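Local coordinates for transcriptional regulator, MarR family (Neisseria meningitidis serogroup B, PDB 3G3Z), which probably binds DNA as a winged helix-turn-helix transcription factor of the MarR family, assembled as a dimer, at residues A[41-44]-A[49-52]. Residues are numbered along the deposited sequence; the frame is centred on the assembly and turned at random.
Sequences ATEG and KHIG
Glu43, near the end of helix 31-43, reaches across to His50 in the first turn of helix 48-55, and this one pair makes the whole contact. NE2 of His50 donates a hydrogen bond to OE2 of Glu43 over 2.7 Å. The acceptor is met on its syn lone pair, the side of the other carboxylate oxygen, but the bond is bent, 136° at the hydrogen, with OE2 at the ring edge some 28° out of the imidazole plane. Carboxylate and ring are turned 54° against each other, so they meet neither coplanar nor stacked. The Glu43 chain, extended beyond CG, brings its carboxylate across to the ring of His50, whose CG lies anti to its own backbone N. Arg46, in the turn between the helices, forms a salt bridge to OE2, and Lys54 one to OE1. Met3 of the second subunit packs on Glu43. Through His50 and Lys54, Glu43 joins helix 31-43 to helix 48-55, consistent with the first helix of the MarR helix-turn-helix, which probably binds DNA. Gripped at both oxygens, the carboxylate probably stays ionised and would favour a proton on NE2; whether the ring is charged is less clear, since Arg46 and Lys54 already balance the carboxylate.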
# COMPACT_ATOMS: atom_id res chain seq x y z
N ALA A 41 -1.94 22.00 1.20
CA ALA A 41 -1.47 22.85 0.10
C ALA A 41 -2.44 22.87 -1.09
O ALA A 41 -2.53 23.87 -1.80
CB ALA A 41 -0.08 22.42 -0.35
N THR A 42 -3.16 21.77 -1.28
CA THR A 42 -4.02 21.59 -2.45
C THR A 42 -5.52 21.71 -2.15
O THR A 42 -6.30 21.94 -3.07
CB THR A 42 -3.76 20.22 -3.12
OG1 THR A 42 -3.98 19.19 -2.15
CG2 THR A 42 -2.33 20.13 -3.66
N GLU A 43 -5.91 21.54 -0.89
CA GLU A 43 -7.33 21.62 -0.52
C GLU A 43 -7.62 22.82 0.36
O GLU A 43 -8.78 23.21 0.52
CB GLU A 43 -7.82 20.35 0.17
CG GLU A 43 -7.74 19.11 -0.71
CD GLU A 43 -8.49 17.92 -0.15
OE1 GLU A 43 -8.71 16.95 -0.92
OE2 GLU A 43 -8.88 17.93 1.04
N GLY A 44 -6.56 23.39 0.93
CA GLY A 44 -6.70 24.45 1.92
C GLY A 44 -6.94 23.84 3.29
O GLY A 44 -6.49 22.73 3.58
N LYS A 49 -8.88 14.99 11.13
CA LYS A 49 -9.76 13.88 10.79
C LYS A 49 -9.92 13.70 9.28
O LYS A 49 -9.85 12.57 8.77
CB LYS A 49 -11.13 14.05 11.45
CG LYS A 49 -12.09 12.91 11.13
CD LYS A 49 -12.86 12.49 12.36
CE LYS A 49 -14.33 12.81 12.25
NZ LYS A 49 -15.07 11.66 11.62
N HIS A 50 -10.13 14.80 8.56
CA HIS A 50 -10.27 14.74 7.09
C HIS A 50 -9.01 14.17 6.42
O HIS A 50 -9.10 13.32 5.53
CB HIS A 50 -10.58 16.13 6.52
CG HIS A 50 -10.56 16.17 5.02
ND1 HIS A 50 -11.68 15.93 4.26
CD2 HIS A 50 -9.55 16.40 4.15
CE1 HIS A 50 -11.37 16.03 2.98
NE2 HIS A 50 -10.08 16.31 2.88
N ILE A 51 -7.86 14.67 6.85
CA ILE A 51 -6.56 14.21 6.38
C ILE A 51 -6.37 12.72 6.68
O ILE A 51 -5.98 11.95 5.80
CB ILE A 51 -5.43 15.04 7.04
CG1 ILE A 51 -5.54 16.51 6.59
CG2 ILE A 51 -4.05 14.46 6.73
CD1 ILE A 51 -4.80 17.47 7.50
N GLY A 52 -6.67 12.32 7.92
CA GLY A 52 -6.55 10.93 8.37
C GLY A 52 -7.39 9.98 7.54
O GLY A 52 -6.91 8.93 7.11